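Local coordinates for Pdx2 protein (PDB 2ABW), which hydrolyses glutamine to glutamate and ammonia as the glutaminase subunit of the plasmodial PLP synthase, supplying ammonia to Pdx1 for vitamin B6 biosynthesis, at residues I4-S10 / L30-R36; P17-H21 / H196-L200; R36-L41 / T67-L72; S54-R58 / A88-L92; K81-C87 / N189-F195. All coordinates share one frame; numbering follows the deposited sequence. Where two conformers were deposited one is given.

Interaction 1 of 5, residues I4-S10 / L30-R36; sequences ITIGVLS and LNIIQVR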
# COMPACT_ATOMS: atom_id res chain seq x y z
N ILE A 4 18.79 -0.80 5.39
CA ILE A 4 17.53 -1.11 4.72
C ILE A 4 17.07 0.16 4.02
O ILE A 4 17.10 1.25 4.60
CB ILE A 4 16.47 -1.44 5.80
CG1 ILE A 4 16.79 -2.79 6.43
CG2 ILE A 4 15.05 -1.33 5.20
CD1 ILE A 4 16.69 -3.89 5.48
N THR A 5 16.72 0.03 2.71
CA THR A 5 16.20 1.14 1.92
C THR A 5 14.75 0.86 1.53
O THR A 5 14.46 -0.17 0.91
CB THR A 5 17.02 1.36 0.64
OG1 THR A 5 18.37 1.64 1.06
CG2 THR A 5 16.43 2.55 -0.18
N ILE A 6 13.87 1.75 1.95
CA ILE A 6 12.49 1.71 1.54
C ILE A 6 12.24 2.88 0.61
O ILE A 6 12.60 4.02 0.92
CB ILE A 6 11.49 1.70 2.72
CG1 ILE A 6 11.71 0.39 3.46
CG2 ILE A 6 10.07 1.89 2.18
CD1 ILE A 6 10.90 0.25 4.76
N GLY A 7 11.64 2.60 -0.52
CA GLY A 7 11.31 3.66 -1.47
C GLY A 7 9.87 4.04 -1.37
O GLY A 7 8.98 3.22 -0.94
N VAL A 8 9.57 5.29 -1.72
CA VAL A 8 8.19 5.80 -1.83
C VAL A 8 7.98 6.31 -3.22
O VAL A 8 8.67 7.19 -3.69
CB VAL A 8 7.86 6.88 -0.80
CG1 VAL A 8 6.39 7.40 -0.96
CG2 VAL A 8 8.02 6.32 0.63
N LEU A 9 7.04 5.71 -3.96
CA LEU A 9 6.75 6.15 -5.35
C LEU A 9 6.35 7.63 -5.27
O LEU A 9 5.56 8.01 -4.41
CB LEU A 9 5.64 5.25 -5.92
CG LEU A 9 5.51 5.51 -7.44
CD1 LEU A 9 6.64 4.90 -8.27
CD2 LEU A 9 4.17 4.94 -7.95
N SER A 10 6.94 8.47 -6.10
CA SER A 10 6.78 9.93 -5.90
C SER A 10 6.30 10.73 -7.09
O SER A 10 6.12 11.97 -6.99
CB SER A 10 8.08 10.50 -5.41
OG SER A 10 9.08 10.45 -6.40
N LEU A 30 17.51 2.54 8.74
CA LEU A 30 16.55 2.85 7.68
C LEU A 30 16.85 4.15 6.91
O LEU A 30 16.91 5.27 7.48
CB LEU A 30 15.15 2.97 8.29
CG LEU A 30 14.02 3.30 7.34
CD1 LEU A 30 13.96 2.19 6.24
CD2 LEU A 30 12.67 3.29 8.07
N ASN A 31 16.91 3.99 5.56
CA ASN A 31 17.00 5.07 4.61
C ASN A 31 15.72 5.10 3.79
O ASN A 31 15.28 4.01 3.38
CB ASN A 31 18.05 4.62 3.59
CG ASN A 31 19.40 4.34 4.21
OD1 ASN A 31 19.91 5.12 5.05
ND2 ASN A 31 19.94 3.17 3.88
N ILE A 32 15.21 6.29 3.47
CA ILE A 32 14.04 6.40 2.57
C ILE A 32 14.41 7.14 1.35
O ILE A 32 15.12 8.13 1.40
CB ILE A 32 12.87 7.12 3.27
CG1 ILE A 32 12.51 6.49 4.62
CG2 ILE A 32 11.68 7.19 2.36
CD1 ILE A 32 11.88 5.10 4.55
N ILE A 33 13.95 6.62 0.19
CA ILE A 33 14.20 7.34 -1.06
C ILE A 33 12.97 7.54 -1.84
O ILE A 33 12.04 6.79 -1.70
CB ILE A 33 15.27 6.60 -1.94
CG1 ILE A 33 14.80 5.28 -2.47
CG2 ILE A 33 16.57 6.39 -1.16
CD1 ILE A 33 15.71 4.69 -3.55
N GLN A 34 12.94 8.60 -2.66
CA GLN A 34 11.89 8.74 -3.61
C GLN A 34 12.16 7.73 -4.69
O GLN A 34 13.33 7.45 -5.06
CB GLN A 34 11.90 10.12 -4.26
CG GLN A 34 11.49 11.26 -3.40
CD GLN A 34 11.50 12.57 -4.23
OE1 GLN A 34 11.10 12.57 -5.40
NE2 GLN A 34 11.92 13.65 -3.61
N VAL A 35 11.10 7.21 -5.30
CA VAL A 35 11.23 6.35 -6.48
C VAL A 35 10.47 6.98 -7.65
O VAL A 35 9.28 7.23 -7.59
CB VAL A 35 10.69 4.96 -6.23
CG1 VAL A 35 10.56 4.13 -7.49
CG2 VAL A 35 11.55 4.31 -5.08
N ARG A 36 11.21 7.31 -8.68
CA ARG A 36 10.68 8.01 -9.84
C ARG A 36 10.97 7.23 -11.11
O ARG A 36 10.48 7.59 -12.16
CB ARG A 36 11.41 9.35 -9.91
CG ARG A 36 11.32 10.22 -8.72
CD ARG A 36 12.54 11.15 -8.72
NE ARG A 36 13.73 10.39 -8.24
CZ ARG A 36 14.98 10.57 -8.65
NH1 ARG A 36 15.27 11.44 -9.60
NH2 ARG A 36 15.97 9.87 -8.11
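Strands 4-9 and 30-35 are the two parallel strands of a beta-alpha-beta unit, and they meet in register from Ile4 beside Leu30 to Leu9 beside Val35. Backbone bonds alternate in the parallel manner: Asn31 N donates to Ile4 O (2.9 Å), Ile6 N to Asn31 O, Ile33 N to Ile6 O, Val8 N to Ile33 O, Val35 N to Val8 O, and Ser10 N to Val35 O. The strand axes diverge by 34°, a twist compatible with this unbroken pairing.

On the face of Ile4, Ile6, Val8, Leu30 and Ile32, one methyl of Leu30 serves two neighbours: its CD1 lies 3.9 Å from Ile6 CD1 and, in the conformer given, 3.8 Å from Ile4 CG2. Farther along, Ile32 CD1 reaches Ile6 CB (3.9 Å), while its other branch, CG2, meets Val8 CG2. Helix 16-23 covers this face, with Ile19 on both Val8 and Ile32.

On the other face Gly7 has no side chain, and Val35 CG2, turned anti to its own carbonyl carbon and beside its backbone N, comes over the glycine backbone, 3.7 Å from Gly7 CA. Next to it, Thr5 CG2 packs at about a right angle against Ile33 CG1 (3.9 Å).

Beyond the last strand pair, in the conformer given, Ser10 OG donates to Gln34 OE1 (3.1 Å), the serine oxygen 21° out of the amide plane. Arg36, alongside, has its guanidinium paired with Asp40 instead. The parallel pairing, joined through helix 16-23, is the classic crossover element of the alpha/beta fold of class I glutamine amidotransferases.

Interaction 2 of 5, residues P17-H21 / H196-L200; sequences PHINH and HPELL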
# COMPACT_ATOMS: atom_id res chain seq x y z
N PRO A 17 4.62 13.53 3.04
CA PRO A 17 4.15 13.07 4.35
C PRO A 17 4.35 11.58 4.57
O PRO A 17 4.54 11.19 5.72
CB PRO A 17 2.67 13.37 4.36
CG PRO A 17 2.51 14.41 3.33
CD PRO A 17 3.57 14.31 2.31
N HIS A 18 4.31 10.77 3.51
CA HIS A 18 4.59 9.38 3.69
C HIS A 18 6.04 9.11 4.07
O HIS A 18 6.35 8.29 4.96
CB HIS A 18 4.27 8.60 2.42
CG HIS A 18 2.81 8.45 2.20
ND1 HIS A 18 2.07 7.40 2.73
CD2 HIS A 18 1.96 9.26 1.55
CE1 HIS A 18 0.82 7.57 2.35
NE2 HIS A 18 0.72 8.70 1.66
N ILE A 19 6.94 9.83 3.41
CA ILE A 19 8.37 9.77 3.76
C ILE A 19 8.58 10.21 5.22
O ILE A 19 9.27 9.54 6.01
CB ILE A 19 9.21 10.64 2.79
CG1 ILE A 19 9.14 9.98 1.43
CG2 ILE A 19 10.66 10.72 3.27
CD1 ILE A 19 9.97 10.73 0.31
N ASN A 20 8.01 11.32 5.59
CA ASN A 20 8.13 11.86 6.98
C ASN A 20 7.71 10.83 8.00
O ASN A 20 8.31 10.71 9.04
CB ASN A 20 7.29 13.11 7.14
CG ASN A 20 7.29 13.66 8.53
OD1 ASN A 20 8.31 14.24 8.94
ND2 ASN A 20 6.18 13.51 9.30
N HIS A 21 6.62 10.13 7.70
CA HIS A 21 6.11 9.14 8.65
C HIS A 21 7.04 7.94 8.86
O HIS A 21 7.08 7.40 9.96
CB HIS A 21 4.71 8.67 8.28
CG HIS A 21 3.71 8.95 9.35
ND1 HIS A 21 3.23 10.21 9.53
CD2 HIS A 21 3.01 8.14 10.18
CE1 HIS A 21 2.27 10.18 10.46
NE2 HIS A 21 2.19 8.95 10.93
N HIS A 196 -5.31 6.45 5.19
CA HIS A 196 -4.14 7.32 5.07
C HIS A 196 -3.27 7.22 6.29
O HIS A 196 -3.45 7.95 7.25
CB HIS A 196 -4.61 8.77 4.90
CG HIS A 196 -5.01 9.09 3.52
ND1 HIS A 196 -4.13 9.63 2.61
CD2 HIS A 196 -6.18 8.90 2.86
CE1 HIS A 196 -4.76 9.80 1.46
NE2 HIS A 196 -6.00 9.34 1.57
N PRO A 197 -2.28 6.29 6.27
CA PRO A 197 -1.47 6.06 7.48
C PRO A 197 -0.59 7.22 7.81
O PRO A 197 -0.08 7.35 8.94
CB PRO A 197 -0.58 4.89 7.03
CG PRO A 197 -0.47 5.00 5.55
CD PRO A 197 -1.79 5.56 5.11
N GLU A 198 -0.43 8.14 6.87
CA GLU A 198 0.41 9.31 7.07
C GLU A 198 -0.28 10.46 7.73
O GLU A 198 0.40 11.45 8.11
CB GLU A 198 1.04 9.70 5.74
CG GLU A 198 0.18 10.52 4.84
CD GLU A 198 -1.05 9.83 4.17
OE1 GLU A 198 -1.39 8.65 4.45
OE2 GLU A 198 -1.69 10.60 3.38
N LEU A 199 -1.59 10.36 7.90
CA LEU A 199 -2.44 11.52 8.37
C LEU A 199 -2.82 11.39 9.87
O LEU A 199 -3.47 12.27 10.40
CB LEU A 199 -3.65 11.64 7.53
CG LEU A 199 -3.54 12.07 6.07
CD1 LEU A 199 -4.96 12.29 5.47
CD2 LEU A 199 -2.70 13.29 6.14
N LEU A 200 -2.37 10.35 10.55
CA LEU A 200 -2.49 10.23 12.02
C LEU A 200 -1.12 10.20 12.64
O LEU A 200 -0.14 9.82 12.01
CB LEU A 200 -3.30 9.01 12.42
CG LEU A 200 -4.71 9.01 11.93
CD1 LEU A 200 -5.35 7.63 12.39
CD2 LEU A 200 -5.56 10.18 12.49
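Glu198 lies between two histidines of helix 16-23 and touches each ring from over a face. Its carboxylate stacks on the His18 imidazole, the two planes 27° apart, with Glu198 CD 3.3 Å from His18 NE2. Glu198 CG makes a CH-pi contact over the face of the same ring, 3.9 Å from the centroid. CG sits between the backbone N and the carbonyl carbon (chi1 82°), and a bend at chi2 then folds the carboxylate back over His18. Stacked in this way, His18 meets the flat side of the acid and makes no clear hydrogen bond to it.

The in-plane partner is His196. Its ND1 donates to the syn lone pair of Glu198 OE2 at 2.7 Å, nearly straight at 164°, and that oxygen lies close to the imidazole plane. Both residues are assigned to the charge relay system, so His18 is a second-shell neighbour flanking the acid that probably orients the relay histidine.

His21 covers the backbone of the same glutamate: Glu198 CA lies 3.9 Å from its ring centroid, almost over the centre. His21 NE2 is hydrogen-bonded to His202 O. Pro17 adds an apolar touch, its CB 3.8 Å from Glu198 CG.

Helix 16-23 thus packs on the connection from strand 190-193 to helix 204-219, while His18 and Pro197 also touch Thr86 of strand 83-86, and Leu200 rests on strand 149-153.

Interaction 3 of 5, residues R36-L41 / T67-L72; sequences RNVHDL and TLYNAL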
# COMPACT_ATOMS: atom_id res chain seq x y z
N ARG A 36 11.21 7.31 -8.68
CA ARG A 36 10.68 8.01 -9.84
C ARG A 36 10.97 7.23 -11.11
O ARG A 36 10.48 7.59 -12.16
CB ARG A 36 11.41 9.35 -9.91
CG ARG A 36 11.32 10.22 -8.72
CD ARG A 36 12.54 11.15 -8.72
NE ARG A 36 13.73 10.39 -8.24
CZ ARG A 36 14.98 10.57 -8.65
NH1 ARG A 36 15.27 11.44 -9.60
NH2 ARG A 36 15.97 9.87 -8.11
N ASN A 37 11.80 6.18 -11.02
CA ASN A 37 12.24 5.47 -12.21
C ASN A 37 12.79 4.12 -11.82
O ASN A 37 12.88 3.80 -10.62
CB ASN A 37 13.26 6.32 -12.95
CG ASN A 37 14.43 6.67 -12.11
OD1 ASN A 37 15.05 5.83 -11.54
ND2 ASN A 37 14.80 7.95 -12.09
N VAL A 38 13.17 3.31 -12.80
CA VAL A 38 13.63 1.95 -12.56
C VAL A 38 14.99 1.90 -11.83
O VAL A 38 15.24 0.95 -11.08
CB VAL A 38 13.67 1.12 -13.85
CG1 VAL A 38 12.30 1.00 -14.50
CG2 VAL A 38 14.63 1.71 -14.86
N HIS A 39 15.84 2.90 -12.04
CA HIS A 39 17.13 2.97 -11.29
C HIS A 39 16.84 3.06 -9.77
O HIS A 39 17.35 2.32 -8.97
CB HIS A 39 17.91 4.17 -11.75
CG HIS A 39 19.25 4.26 -11.10
ND1 HIS A 39 19.59 5.27 -10.24
CD2 HIS A 39 20.33 3.43 -11.15
CE1 HIS A 39 20.79 5.05 -9.74
NE2 HIS A 39 21.29 3.96 -10.31
N ASP A 40 15.96 3.99 -9.41
CA ASP A 40 15.59 4.19 -8.03
C ASP A 40 14.99 2.87 -7.47
O ASP A 40 15.27 2.45 -6.35
CB ASP A 40 14.53 5.25 -7.82
CG ASP A 40 14.93 6.65 -8.23
OD1 ASP A 40 16.17 7.00 -8.13
OD2 ASP A 40 13.99 7.46 -8.61
N LEU A 41 14.11 2.26 -8.29
CA LEU A 41 13.39 1.01 -7.83
C LEU A 41 14.39 -0.03 -7.54
O LEU A 41 14.21 -0.78 -6.60
CB LEU A 41 12.40 0.58 -8.90
CG LEU A 41 11.62 -0.68 -8.54
CD1 LEU A 41 10.73 -0.36 -7.28
CD2 LEU A 41 10.79 -1.10 -9.70
N THR A 67 7.71 1.16 -19.08
CA THR A 67 8.98 0.67 -18.55
C THR A 67 8.85 0.48 -17.04
O THR A 67 9.20 -0.57 -16.49
CB THR A 67 10.17 1.60 -18.91
OG1 THR A 67 10.45 1.44 -20.33
CG2 THR A 67 11.40 1.25 -18.13
N LEU A 68 8.36 1.49 -16.36
CA LEU A 68 8.28 1.37 -14.83
C LEU A 68 7.19 0.42 -14.44
O LEU A 68 7.35 -0.34 -13.47
CB LEU A 68 8.07 2.74 -14.17
CG LEU A 68 8.11 2.85 -12.70
CD1 LEU A 68 9.42 2.30 -12.10
CD2 LEU A 68 7.85 4.33 -12.22
N TYR A 69 6.04 0.42 -15.11
CA TYR A 69 4.96 -0.53 -14.84
C TYR A 69 5.54 -1.96 -14.88
O TYR A 69 5.38 -2.76 -13.97
CB TYR A 69 3.87 -0.42 -15.87
CG TYR A 69 2.82 -1.45 -15.72
CD1 TYR A 69 1.82 -1.37 -14.75
CD2 TYR A 69 2.83 -2.57 -16.50
CE1 TYR A 69 0.84 -2.35 -14.58
CE2 TYR A 69 1.89 -3.61 -16.28
CZ TYR A 69 0.88 -3.48 -15.39
OH TYR A 69 -0.05 -4.50 -15.18
N ASN A 70 6.22 -2.27 -15.98
CA ASN A 70 6.75 -3.68 -16.13
C ASN A 70 7.77 -3.96 -15.03
O ASN A 70 7.78 -5.07 -14.48
CB ASN A 70 7.37 -3.84 -17.44
CG ASN A 70 6.36 -3.76 -18.60
OD1 ASN A 70 5.26 -4.15 -18.42
ND2 ASN A 70 6.79 -3.36 -19.77
N ALA A 71 8.58 -2.98 -14.64
CA ALA A 71 9.55 -3.20 -13.57
C ALA A 71 8.86 -3.42 -12.23
O ALA A 71 9.29 -4.23 -11.39
CB ALA A 71 10.59 -2.04 -13.51
N LEU A 72 7.79 -2.67 -11.98
CA LEU A 72 6.97 -2.84 -10.74
C LEU A 72 6.34 -4.24 -10.69
O LEU A 72 6.37 -4.88 -9.69
CB LEU A 72 5.97 -1.70 -10.60
CG LEU A 72 6.60 -0.35 -10.33
CD1 LEU A 72 5.58 0.78 -10.49
CD2 LEU A 72 7.12 -0.32 -8.90
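Val38 lays its CG1 methyl against helix 63-77, 3.6 Å from Ala71 CB and 3.7 Å from Thr67 CG2. That methyl is anti to the carbonyl carbon of Val38 (chi1 -61°), which directs it at two residues one helical turn apart. Leu68, between them in sequence, approaches from another side: its CD1 comes up to the start of the short helix and lies 3.8 Å from Asn37 C, touching backbone as much as side chain.

One turn further, Leu41 points at the long helix. Its CD2 branch does most of the touching, 3.9 Å from Ala71 CB and 3.8 Å from Leu72 CD2, and the two leucine side chains meet at a slant. Leu41 and Leu72 both also lean on Leu47 of strand 46-49, so the contact joins helices 38-42 and 63-77 on one side of the parallel part of the central sheet, away from the annotated sites.

The start of helix 38-42 is fixed by polar bonds within its own segment. Asn37 is the N-cap residue, and its OD1 accepts from Asp40 N at 3.0 Å and 170°. Asp40 in turn takes the backbone N of Arg36 on OD2 (2.8 Å), through the anti lone pair, while its OD1 forms a salt bridge with Arg36 NH2 (2.9 Å). On the long helix, Thr67 turns its hydroxyl back to Glu64 O.

Interaction 4 of 5, residues S54-R58 / A88-L92; sequences STTVR and AGCIL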
# COMPACT_ATOMS: atom_id res chain seq x y z
N SER A 54 -5.72 6.48 -8.29
CA SER A 54 -5.07 5.35 -8.92
C SER A 54 -4.75 5.62 -10.37
O SER A 54 -3.76 5.19 -10.87
CB SER A 54 -5.90 4.10 -8.78
OG SER A 54 -7.21 4.22 -9.36
N THR A 55 -5.64 6.30 -11.11
CA THR A 55 -5.39 6.49 -12.52
C THR A 55 -4.17 7.38 -12.75
O THR A 55 -3.41 7.20 -13.72
CB THR A 55 -6.63 6.95 -13.28
OG1 THR A 55 -7.55 5.85 -13.35
CG2 THR A 55 -6.25 7.34 -14.64
N THR A 56 -3.99 8.36 -11.89
CA THR A 56 -2.82 9.24 -11.99
C THR A 56 -1.50 8.52 -11.76
O THR A 56 -0.63 8.65 -12.57
CB THR A 56 -2.88 10.38 -10.97
OG1 THR A 56 -4.10 11.11 -11.19
CG2 THR A 56 -1.69 11.30 -11.15
N VAL A 57 -1.44 7.75 -10.72
CA VAL A 57 -0.23 6.98 -10.42
C VAL A 57 0.04 6.02 -11.57
O VAL A 57 1.14 5.92 -12.11
CB VAL A 57 -0.37 6.23 -9.15
CG1 VAL A 57 0.75 5.21 -9.03
CG2 VAL A 57 -0.44 7.15 -7.90
N ARG A 58 -1.00 5.36 -12.08
CA ARG A 58 -0.76 4.42 -13.18
C ARG A 58 -0.23 5.06 -14.44
O ARG A 58 0.62 4.55 -15.12
CB ARG A 58 -2.07 3.67 -13.52
CG ARG A 58 -1.96 2.65 -14.61
CD ARG A 58 -0.90 1.55 -14.33
NE ARG A 58 -0.74 0.59 -15.43
CZ ARG A 58 0.03 0.72 -16.50
NH1 ARG A 58 0.83 1.77 -16.72
NH2 ARG A 58 0.11 -0.27 -17.38
N ALA A 88 -4.68 4.87 -3.23
CA ALA A 88 -4.45 4.51 -4.62
C ALA A 88 -3.59 3.31 -4.83
O ALA A 88 -3.84 2.54 -5.74
CB ALA A 88 -3.80 5.62 -5.39
N GLY A 89 -2.51 3.16 -4.05
CA GLY A 89 -1.64 2.03 -4.25
C GLY A 89 -2.40 0.78 -3.95
O GLY A 89 -2.08 -0.28 -4.47
N CYS A 90 -3.28 0.80 -2.95
CA CYS A 90 -4.05 -0.42 -2.62
C CYS A 90 -4.86 -0.78 -3.82
O CYS A 90 -4.92 -1.96 -4.16
CB CYS A 90 -4.93 -0.20 -1.38
SG CYS A 90 -5.62 -1.72 -0.72
N ILE A 91 -5.49 0.18 -4.48
CA ILE A 91 -6.29 -0.10 -5.69
C ILE A 91 -5.40 -0.78 -6.77
O ILE A 91 -5.79 -1.81 -7.34
CB ILE A 91 -6.93 1.15 -6.25
CG1 ILE A 91 -8.01 1.62 -5.27
CG2 ILE A 91 -7.51 0.87 -7.64
CD1 ILE A 91 -8.62 2.93 -5.65
N LEU A 92 -4.21 -0.23 -6.95
CA LEU A 92 -3.30 -0.69 -8.00
C LEU A 92 -2.62 -2.02 -7.67
O LEU A 92 -1.97 -2.59 -8.53
CB LEU A 92 -2.27 0.36 -8.30
CG LEU A 92 -2.83 1.62 -8.98
CD1 LEU A 92 -1.74 2.69 -9.09
CD2 LEU A 92 -3.48 1.27 -10.32
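Leu92 fills the angle between helices 54-60 and 88-92, its CD1 methyl lodged 3.5 Å from Val57 CG1 and 3.7 Å from Ser54 O. The valine branch that meets it is the one anti to the backbone N (chi1 167°). Ser54 packs by its carbon: CB lies 3.8 Å from Ile91 CG2 and 4.0 Å from Leu92 CG. The first turns of the two helices come close together, with Ser54 CA and Ala88 CA 4.4 Å apart and Ala88 CB 3.6 Å from Ser54 N.

The short axes cross at -72°, 9.1 Å apart at their closest. Behind this shell, Ala88 is tied by a backbone bond to Gly51, and Phe110 covers Ser54 and Leu92. Arg58 offers its CB to Leu92 CD2 at 4.2 Å, while its guanidinium turns elsewhere, to Asp66, Lys109 O and the rings of Tyr69 and Phe106.

Ser54 is assigned to the L-glutamine site, and Ala88 directly follows the nucleophile Cys87. The contact itself is van der Waals packing of buried groups, so between these segments shape, not polar bonding, probably guides the fit of the glutamine-binding turn to the nucleophile-bearing one, with the Ala88-Gly51 bond adding a polar tie just outside.

Interaction 5 of 5, residues K81-C87 / N189-F195; sequences KPIWGTC and NCLGTVF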
# COMPACT_ATOMS: atom_id res chain seq x y z
N LYS A 81 9.54 -8.71 -3.71
CA LYS A 81 9.98 -7.74 -2.73
C LYS A 81 8.75 -7.11 -2.06
O LYS A 81 7.71 -6.97 -2.65
CB LYS A 81 10.84 -6.71 -3.34
CG LYS A 81 12.19 -7.31 -3.72
CD LYS A 81 13.16 -6.10 -3.88
CE LYS A 81 14.40 -6.42 -4.39
NZ LYS A 81 15.22 -5.25 -4.57
N PRO A 82 8.88 -6.79 -0.76
CA PRO A 82 7.72 -6.22 -0.06
C PRO A 82 7.20 -4.93 -0.70
O PRO A 82 8.01 -4.03 -1.00
CB PRO A 82 8.24 -5.99 1.37
CG PRO A 82 9.29 -7.02 1.53
CD PRO A 82 9.98 -7.08 0.16
N ILE A 83 5.87 -4.81 -0.75
CA ILE A 83 5.22 -3.63 -1.29
C ILE A 83 4.02 -3.30 -0.46
O ILE A 83 3.33 -4.19 -0.05
CB ILE A 83 4.90 -3.82 -2.79
CG1 ILE A 83 4.46 -2.48 -3.42
CG2 ILE A 83 3.97 -4.98 -2.99
CD1 ILE A 83 4.51 -2.47 -4.92
N TRP A 84 3.84 -2.04 -0.23
CA TRP A 84 2.70 -1.49 0.55
C TRP A 84 1.98 -0.54 -0.35
O TRP A 84 2.47 0.55 -0.69
CB TRP A 84 3.22 -0.76 1.78
CG TRP A 84 2.14 -0.22 2.66
CD1 TRP A 84 0.77 -0.51 2.60
CD2 TRP A 84 2.32 0.64 3.76
NE1 TRP A 84 0.10 0.18 3.58
CE2 TRP A 84 1.04 0.89 4.32
CE3 TRP A 84 3.45 1.23 4.35
CZ2 TRP A 84 0.88 1.68 5.44
CZ3 TRP A 84 3.26 2.07 5.40
CH2 TRP A 84 2.00 2.25 5.97
N GLY A 85 0.77 -0.91 -0.75
CA GLY A 85 -0.10 0.01 -1.46
C GLY A 85 -1.09 0.62 -0.53
O GLY A 85 -1.81 -0.10 0.14
N THR A 86 -1.12 1.96 -0.46
CA THR A 86 -2.01 2.64 0.41
C THR A 86 -2.88 3.62 -0.39
O THR A 86 -2.44 4.27 -1.29
CB THR A 86 -1.28 3.24 1.57
OG1 THR A 86 -2.23 3.64 2.60
CG2 THR A 86 -0.44 4.43 1.14
N CYS A 87 -4.17 3.53 -0.10
CA CYS A 87 -5.21 4.23 -0.87
C CYS A 87 -5.09 3.93 -2.36
O CYS A 87 -5.42 2.82 -2.77
CB CYS A 87 -5.17 5.71 -0.55
SG CYS A 87 -6.81 6.44 -0.73
N ASN A 189 4.09 -11.03 -0.15
CA ASN A 189 4.88 -9.84 0.02
C ASN A 189 4.16 -8.49 -0.05
O ASN A 189 4.79 -7.41 0.01
CB ASN A 189 6.01 -9.83 -1.00
CG ASN A 189 5.53 -9.98 -2.42
OD1 ASN A 189 4.83 -10.93 -2.73
ND2 ASN A 189 5.95 -9.04 -3.34
N CYS A 190 2.84 -8.52 -0.19
CA CYS A 190 2.00 -7.35 -0.39
C CYS A 190 1.13 -6.96 0.78
O CYS A 190 0.49 -7.80 1.38
CB CYS A 190 1.07 -7.57 -1.58
SG CYS A 190 1.97 -7.92 -3.15
N LEU A 191 1.12 -5.68 1.10
CA LEU A 191 0.30 -5.13 2.14
C LEU A 191 -0.52 -4.08 1.52
O LEU A 191 -0.05 -3.26 0.72
CB LEU A 191 1.20 -4.49 3.22
CG LEU A 191 0.58 -3.68 4.33
CD1 LEU A 191 -0.28 -4.63 5.24
CD2 LEU A 191 1.65 -2.98 5.15
N GLY A 192 -1.80 -4.00 1.86
CA GLY A 192 -2.68 -3.00 1.32
C GLY A 192 -3.54 -2.40 2.44
O GLY A 192 -4.11 -3.13 3.25
N THR A 193 -3.66 -1.06 2.42
CA THR A 193 -4.50 -0.31 3.38
C THR A 193 -5.34 0.66 2.66
O THR A 193 -4.92 1.26 1.64
CB THR A 193 -3.59 0.38 4.40
OG1 THR A 193 -2.59 1.20 3.73
CG2 THR A 193 -2.91 -0.67 5.32
N VAL A 194 -6.61 0.79 3.10
CA VAL A 194 -7.53 1.72 2.43
C VAL A 194 -7.45 3.14 2.99
O VAL A 194 -8.07 4.08 2.44
CB VAL A 194 -8.97 1.21 2.48
CG1 VAL A 194 -9.09 -0.25 1.96
CG2 VAL A 194 -9.49 1.27 3.96
N PHE A 195 -6.83 3.28 4.12
CA PHE A 195 -6.74 4.55 4.91
C PHE A 195 -5.44 5.29 4.60
O PHE A 195 -4.61 4.81 3.82
CB PHE A 195 -6.90 4.25 6.41
CG PHE A 195 -5.99 3.16 6.94
CD1 PHE A 195 -4.73 3.46 7.42
CD2 PHE A 195 -6.42 1.86 6.99
CE1 PHE A 195 -3.90 2.48 7.92
CE2 PHE A 195 -5.61 0.88 7.50
CZ PHE A 195 -4.35 1.17 7.97
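Trp84, Leu191, Thr86 and Thr193 form the dense face of this parallel strand pair. Leu191 CD2 sits over one face of the indole, 3.7 Å from the centroid of the five-membered ring and close to its normal, a CH-pi contact between side chains lying side by side. At the ring edge Trp84 NE1 donates to Thr193 OG1 (2.9 Å), which lies 21° out of the indole plane. That hydroxyl is gripped twice, since Thr86 OG1 is hydrogen-bonded to it at 2.7 Å. Thr193 can do this because OG1 stands between its backbone N and carbonyl carbon (chi1 54°), facing both partners.

Main-chain bonds join the strands: Ile83 N to Asn189 O, Leu191 N to Ile83 O, Gly85 N to Leu191 O, Thr193 N to Gly85 O and Cys87 N to Thr193 O (3.0 Å). The last holds the nucleophile Cys87, whose positive phi of 53° fits the strained nucleophile elbow between strand 83-86 and helix 88-92.

The opposite face is sparser across the pair: Gly85 is level with Gly192, and the side-chain contact there is Ile83 CG2 with Cys190 SG (3.6 Å). The partly exposed end is at Lys81 and Asn189, where Asn189 ND2 reaches Lys81 O at 2.8 Å from above the carbonyl plane; Lys81 NZ turns away to Cys44 O.

Near the chain's centre, strand 83-86 is flanked by 46-49 and strand 190-193 by 180-187. Helix 204-219 covers Trp84 through Phe205, and helix 63-77 lays Ile76 against Ile83 and Cys190.

In the fold
Interactions 2, 4 and 5 converge on the catalytic centre. Interaction 5 holds the nucleophile, interaction 2 the relay pair, and they meet where, in the conformer given, His196 NE2 stands 3.8 Å from Cys87 SG, consistent with a Cys-His-Glu triad. Interaction 4, its centre about 11 Å from that of interaction 5, adds a glutamine-binding serine and touches interaction 5 where Cys90 CB packs 3.4 Å from Thr193 O. Interaction 1 lies farther out in the same sheet as interaction 5 but touches both flanks: Val8 CG2 meets Ile19 CG1 (3.9 Å) of interaction 2, and Leu9 CD2, in the conformer given, meets Val57 CG1 (3.6 Å) of interaction 4. Interaction 3 shares Arg36 with it, and its centre is about 23 Å from that of interaction 2.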